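Local structure of glutathione S-transferase (Natrialba magadii ATCC 43099, 6GZF) at residues Y62-A67 / V132-L137; S84-D89 / H108-D113. The protein probably acts as a Xi class glutathione transferase, the class of glutathionyl-hydroquinone reductases, using glutathione as thiol cosubstrate. One frame throughout, in Å; residues are numbered along the deposited sequence.

Interaction 1. Residues Y62-A67 / V132-L137; sequences YACPWA and VTVPVL
A67 and P135 meet where the start of helix 65-77 comes against the loop leading into strand 136-139, and here the packing is close, with apolar side chains set against one another and against the helix backbone. The pyrrolidine ring lies alongside that backbone: P135 CD comes within 3.7 Å of A67 CA, while P135 CB faces the methyl carbon A67 CB at 4.0 Å. The peptide bond before P135 is cis. V134 extends the apolar patch; with CG1 anti to the carbonyl carbon (chi1 -72°), CG2 falls between the backbone N and the carbonyl carbon and touches both A67 CB and C64 CB, the latter at 3.7 Å. An alanine in place of P135 would probably open a gap beside A67 where CG and CD now lie, and would be likely to lose the cis peptide bond as well. V60 and L58 of strand 56-60 touch A67 and P135 respectively.

The contact loosens at W66, whose CB stays 4.3 Å from P135 CD while its indole leads away toward S150 and N193. C64, which remains partly exposed, has its SG anti to the backbone N (chi1 -167°), 3.9 Å from V134 CG2 and in the plane of the W66 ring at its edge. Neither segment donates a hydrogen bond to the other. A helix start bearing the predicted nucleophile, C64, set against a cis-proline loop is the hallmark of the thioredoxin-like glutathione site, consistent with the predicted roles of V132, T133 and V134 in binding glutathione.

Interaction 2. Residues S84-D89 / H108-D113; sequences SVSVVD and HDHVHD
H108 meets S86 through its backbone, the carbonyl O lying 3.1 Å from S86 OG, while its side chain leaves the strand and brings NE2 over one face of the H110 ring, offset toward the rim. The D109 side chain sets out away from S86, and its carboxylate is turned onto its own loop. D109 OD1 accepts the backbone N of V111 at 3.2 Å, from well above the carboxylate plane (71° out of it), and this closes an Asx turn; the same oxygen is bonded to Y59 OH, tying the turn to strand 56-60. D109 OD2 takes the backbone N of H112 as well as that of V114. The loop is thus folded round one carboxylate beside strand 84-87, the outermost strand at this side of the mixed sheet. H110 reaches back to that strand: its CG lies anti to the carbonyl carbon (chi1 -67°), and the ring presents its ND1 edge to S86 OG. This hydrogen bond is modelled at 2.4 Å, a length doubtful at 2.61 Å resolution, and either partner could be the donor. S86 OG is also bonded to H57 NE2, and V85 O approaches H110 CE1 obliquely at 3.5 Å. V111 then packs on H57 and Y59. H112 NE2 is hydrogen-bonded to D143 OD1, and its side chain touches L120 and R123 of helix 117-124. At D113 the backbone N bonds to D109 O at 2.9 Å.

In the fold
Interactions 1 and 2 illustrate how contacts that both reach one small mixed sheet can differ, one lining a predicted binding site, the other at a more exposed margin. Their centres lie 13 Å apart, and they touch directly where Y62 CD2 packs on V87 CG1 at 3.5 Å. Along the chain, interaction 2 is nested inside the loop that interaction 1 closes. Interaction 1 is buried and holds the predicted nucleophile and part of the predicted glutathione site; interaction 2 stands further off, with the side chain of S86 about 9 Å from that of V134. W97, also predicted to bind glutathione, lies between 84-89 and 108-113 in sequence and touches V88. The side chain of V134 is about 4 Å from that of W97.

Interaction 1. Residues Y62-A67 / V132-L137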
loop_
_atom_site.group_PDB
_atom_site.type_symbol
_atom_site.label_atom_id
_atom_site.label_comp_id
_atom_site.label_asym_id
_atom_site.label_seq_id
_atom_site.Cartn_x
_atom_site.Cartn_y
_atom_site.Cartn_z
ATOM N N TYR A 62 -13.828 -17.251 -2.510
ATOM C CA TYR A 62 -12.508 -17.594 -1.996
ATOM C C TYR A 62 -11.779 -16.356 -1.482
ATOM O O TYR A 62 -10.805 -16.465 -0.739
ATOM C CB TYR A 62 -11.667 -18.285 -3.072
ATOM C CG TYR A 62 -11.922 -19.769 -3.203
ATOM C CD1 TYR A 62 -11.677 -20.631 -2.143
ATOM C CD2 TYR A 62 -12.388 -20.311 -4.393
ATOM C CE1 TYR A 62 -11.902 -21.990 -2.260
ATOM C CE2 TYR A 62 -12.615 -21.668 -4.520
ATOM C CZ TYR A 62 -12.371 -22.503 -3.451
ATOM O OH TYR A 62 -12.596 -23.855 -3.573
ATOM N N ALA A 63 -12.262 -15.183 -1.876
ATOM C CA ALA A 63 -11.607 -13.927 -1.533
ATOM C C ALA A 63 -12.063 -13.387 -0.181
ATOM O O ALA A 63 -11.314 -12.690 0.505
ATOM C CB ALA A 63 -11.862 -12.900 -2.616
ATOM N N CYS A 64 -13.296 -13.704 0.197
ATOM C CA CYS A 64 -13.861 -13.207 1.447
ATOM C C CYS A 64 -13.344 -13.997 2.648
ATOM O O CYS A 64 -13.486 -15.218 2.699
ATOM C CB CYS A 64 -15.388 -13.262 1.398
ATOM S SG CYS A 64 -16.215 -12.347 2.714
ATOM N N PRO A 65 -12.745 -13.296 3.624
ATOM C CA PRO A 65 -12.180 -13.931 4.820
ATOM C C PRO A 65 -13.261 -14.433 5.769
ATOM O O PRO A 65 -12.997 -15.285 6.616
ATOM C CB PRO A 65 -11.373 -12.802 5.461
ATOM C CG PRO A 65 -12.103 -11.569 5.067
ATOM C CD PRO A 65 -12.612 -11.830 3.668
ATOM N N TRP A 66 -14.468 -13.900 5.626
ATOM C CA TRP A 66 -15.594 -14.329 6.442
ATOM C C TRP A 66 -16.131 -15.653 5.915
ATOM O O TRP A 66 -16.392 -16.580 6.682
ATOM C CB TRP A 66 -16.678 -13.253 6.456
ATOM C CG TRP A 66 -16.119 -11.906 6.787
ATOM C CD1 TRP A 66 -15.737 -10.936 5.906
ATOM C CD2 TRP A 66 -15.839 -11.392 8.095
ATOM N NE1 TRP A 66 -15.252 -9.845 6.584
ATOM C CE2 TRP A 66 -15.303 -10.099 7.929
ATOM C CE3 TRP A 66 -15.998 -11.895 9.389
ATOM C CZ2 TRP A 66 -14.922 -9.307 9.009
ATOM C CZ3 TRP A 66 -15.621 -11.105 10.459
ATOM C CH2 TRP A 66 -15.092 -9.824 10.263
ATOM N N ALA A 67 -16.277 -15.741 4.597
ATOM C CA ALA A 67 -16.680 -16.987 3.957
ATOM C C ALA A 67 -15.588 -18.040 4.117
ATOM O O ALA A 67 -15.875 -19.224 4.289
ATOM C CB ALA A 67 -16.990 -16.756 2.488
ATOM N N VAL A 132 -26.186 -8.132 0.154
ATOM C CA VAL A 132 -25.971 -9.441 -0.453
ATOM C C VAL A 132 -24.510 -9.839 -0.287
ATOM O O VAL A 132 -23.647 -9.397 -1.044
ATOM C CB VAL A 132 -26.353 -9.449 -1.946
ATOM C CG1 VAL A 132 -26.158 -10.838 -2.539
ATOM C CG2 VAL A 132 -27.790 -8.993 -2.122
ATOM N N THR A 133 -24.237 -10.679 0.709
ATOM C CA THR A 133 -22.870 -11.047 1.071
ATOM C C THR A 133 -22.681 -12.557 1.199
ATOM O O THR A 133 -23.642 -13.324 1.151
ATOM C CB THR A 133 -22.452 -10.406 2.410
ATOM O OG1 THR A 133 -23.324 -10.864 3.453
ATOM C CG2 THR A 133 -22.516 -8.890 2.329
ATOM N N VAL A 134 -21.429 -12.960 1.394
ATOM C CA VAL A 134 -21.068 -14.346 1.653
ATOM C C VAL A 134 -20.445 -14.414 3.047
ATOM O O VAL A 134 -19.876 -13.427 3.516
ATOM C CB VAL A 134 -20.082 -14.887 0.592
ATOM C CG1 VAL A 134 -20.792 -15.094 -0.739
ATOM C CG2 VAL A 134 -18.895 -13.951 0.434
ATOM N N PRO A 135 -20.547 -15.572 3.722
ATOM C CA PRO A 135 -21.142 -16.839 3.280
ATOM C C PRO A 135 -22.652 -16.909 3.475
ATOM O O PRO A 135 -23.231 -16.090 4.189
ATOM C CB PRO A 135 -20.443 -17.866 4.169
ATOM C CG PRO A 135 -20.241 -17.131 5.450
ATOM C CD PRO A 135 -19.961 -15.693 5.069
ATOM N N VAL A 136 -23.275 -17.888 2.828
ATOM C CA VAL A 136 -24.700 -18.147 2.988
ATOM C C VAL A 136 -24.951 -19.646 3.110
ATOM O O VAL A 136 -24.682 -20.403 2.177
ATOM C CB VAL A 136 -25.526 -17.593 1.805
ATOM C CG1 VAL A 136 -26.958 -18.107 1.866
ATOM C CG2 VAL A 136 -25.499 -16.072 1.793
ATOM N N LEU A 137 -25.455 -20.073 4.263
ATOM C CA LEU A 137 -25.825 -21.470 4.448
ATOM C C LEU A 137 -27.260 -21.676 3.982
ATOM O O LEU A 137 -28.187 -21.053 4.500
ATOM C CB LEU A 137 -25.665 -21.896 5.908
ATOM C CG LEU A 137 -25.959 -23.371 6.190
ATOM C CD1 LEU A 137 -24.964 -24.264 5.458
ATOM C CD2 LEU A 137 -25.942 -23.655 7.684
#

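Interaction 2. Residues S84-D89 / H108-D113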
loop_
_atom_site.group_PDB
_atom_site.type_symbol
_atom_site.label_atom_id
_atom_site.label_comp_id
_atom_site.label_asym_id
_atom_site.label_seq_id
_atom_site.Cartn_x
_atom_site.Cartn_y
_atom_site.Cartn_z
ATOM N N SER A 84 -22.399 -29.482 0.543
ATOM C CA SER A 84 -21.961 -29.043 -0.777
ATOM C C SER A 84 -21.657 -27.549 -0.791
ATOM O O SER A 84 -22.082 -26.813 0.101
ATOM C CB SER A 84 -23.021 -29.377 -1.825
ATOM O OG SER A 84 -24.251 -28.741 -1.525
ATOM N N VAL A 85 -20.928 -27.101 -1.807
ATOM C CA VAL A 85 -20.487 -25.712 -1.859
ATOM C C VAL A 85 -20.445 -25.153 -3.284
ATOM O O VAL A 85 -20.059 -25.844 -4.228
ATOM C CB VAL A 85 -19.090 -25.557 -1.201
ATOM C CG1 VAL A 85 -18.057 -26.431 -1.903
ATOM C CG2 VAL A 85 -18.653 -24.101 -1.185
ATOM N N SER A 86 -20.875 -23.903 -3.429
ATOM C CA SER A 86 -20.750 -23.179 -4.688
ATOM C C SER A 86 -19.824 -21.981 -4.506
ATOM O O SER A 86 -19.865 -21.310 -3.475
ATOM C CB SER A 86 -22.121 -22.720 -5.193
ATOM O OG SER A 86 -22.921 -23.824 -5.579
ATOM N N VAL A 87 -18.989 -21.718 -5.504
ATOM C CA VAL A 87 -18.045 -20.609 -5.431
ATOM C C VAL A 87 -18.412 -19.498 -6.406
ATOM O O VAL A 87 -18.439 -19.708 -7.618
ATOM C CB VAL A 87 -16.609 -21.071 -5.718
ATOM C CG1 VAL A 87 -15.650 -19.901 -5.598
ATOM C CG2 VAL A 87 -16.214 -22.187 -4.763
ATOM N N VAL A 88 -18.685 -18.314 -5.868
ATOM C CA VAL A 88 -19.082 -17.174 -6.684
ATOM C C VAL A 88 -17.878 -16.492 -7.328
ATOM O O VAL A 88 -16.736 -16.705 -6.923
ATOM C CB VAL A 88 -19.861 -16.136 -5.855
ATOM C CG1 VAL A 88 -21.080 -16.779 -5.211
ATOM C CG2 VAL A 88 -18.965 -15.530 -4.794
ATOM N N ASP A 89 -18.153 -15.674 -8.339
ATOM C CA ASP A 89 -17.127 -14.918 -9.050
ATOM C C ASP A 89 -16.424 -13.943 -8.104
ATOM O O ASP A 89 -17.077 -13.118 -7.465
ATOM C CB ASP A 89 -17.762 -14.169 -10.230
ATOM C CG ASP A 89 -16.742 -13.629 -11.223
ATOM O OD1 ASP A 89 -15.550 -13.501 -10.877
ATOM O OD2 ASP A 89 -17.143 -13.321 -12.365
ATOM N N HIS A 108 -21.190 -22.974 -10.619
ATOM C CA HIS A 108 -22.532 -22.451 -10.832
ATOM C C HIS A 108 -23.362 -22.623 -9.566
ATOM O O HIS A 108 -22.990 -23.381 -8.671
ATOM C CB HIS A 108 -23.210 -23.160 -12.005
ATOM C CG HIS A 108 -23.479 -24.612 -11.758
ATOM N ND1 HIS A 108 -22.517 -25.587 -11.916
ATOM C CD2 HIS A 108 -24.601 -25.256 -11.359
ATOM C CE1 HIS A 108 -23.035 -26.766 -11.627
ATOM N NE2 HIS A 108 -24.300 -26.594 -11.286
ATOM N N ASP A 109 -24.483 -21.915 -9.493
ATOM C CA ASP A 109 -25.413 -22.091 -8.386
ATOM C C ASP A 109 -26.045 -23.477 -8.471
ATOM O O ASP A 109 -26.948 -23.707 -9.274
ATOM C CB ASP A 109 -26.486 -21.001 -8.400
ATOM C CG ASP A 109 -27.627 -21.289 -7.442
ATOM O OD1 ASP A 109 -27.369 -21.833 -6.347
ATOM O OD2 ASP A 109 -28.785 -20.970 -7.783
ATOM N N HIS A 110 -25.562 -24.395 -7.640
ATOM C CA HIS A 110 -26.000 -25.787 -7.690
ATOM C C HIS A 110 -27.481 -25.967 -7.365
ATOM O O HIS A 110 -28.079 -26.981 -7.722
ATOM C CB HIS A 110 -25.164 -26.639 -6.730
ATOM C CG HIS A 110 -23.727 -26.770 -7.128
ATOM N ND1 HIS A 110 -22.792 -25.789 -6.876
ATOM C CD2 HIS A 110 -23.065 -27.769 -7.760
ATOM C CE1 HIS A 110 -21.615 -26.179 -7.335
ATOM N NE2 HIS A 110 -21.754 -27.375 -7.876
ATOM N N VAL A 111 -28.072 -24.987 -6.691
ATOM C CA VAL A 111 -29.451 -25.115 -6.237
ATOM C C VAL A 111 -30.465 -24.641 -7.277
ATOM O O VAL A 111 -31.292 -25.426 -7.742
ATOM C CB VAL A 111 -29.678 -24.345 -4.923
ATOM C CG1 VAL A 111 -31.128 -24.455 -4.489
ATOM C CG2 VAL A 111 -28.760 -24.884 -3.837
ATOM N N HIS A 112 -30.406 -23.364 -7.646
ATOM C CA HIS A 112 -31.400 -22.801 -8.558
ATOM C C HIS A 112 -30.799 -22.245 -9.846
ATOM O O HIS A 112 -31.517 -21.677 -10.670
ATOM C CB HIS A 112 -32.199 -21.704 -7.852
ATOM C CG HIS A 112 -33.089 -22.214 -6.762
ATOM N ND1 HIS A 112 -34.060 -23.168 -6.980
ATOM C CD2 HIS A 112 -33.154 -21.905 -5.445
ATOM C CE1 HIS A 112 -34.684 -23.424 -5.843
ATOM N NE2 HIS A 112 -34.153 -22.673 -4.898
ATOM N N ASP A 113 -29.489 -22.416 -10.013
ATOM C CA ASP A 113 -28.780 -21.963 -11.211
ATOM C C ASP A 113 -29.034 -20.481 -11.481
ATOM O O ASP A 113 -29.425 -20.093 -12.582
ATOM C CB ASP A 113 -29.187 -22.804 -12.427
ATOM C CG ASP A 113 -28.286 -22.575 -13.625
ATOM O OD1 ASP A 113 -27.124 -22.162 -13.429
ATOM O OD2 ASP A 113 -28.742 -22.803 -14.766
#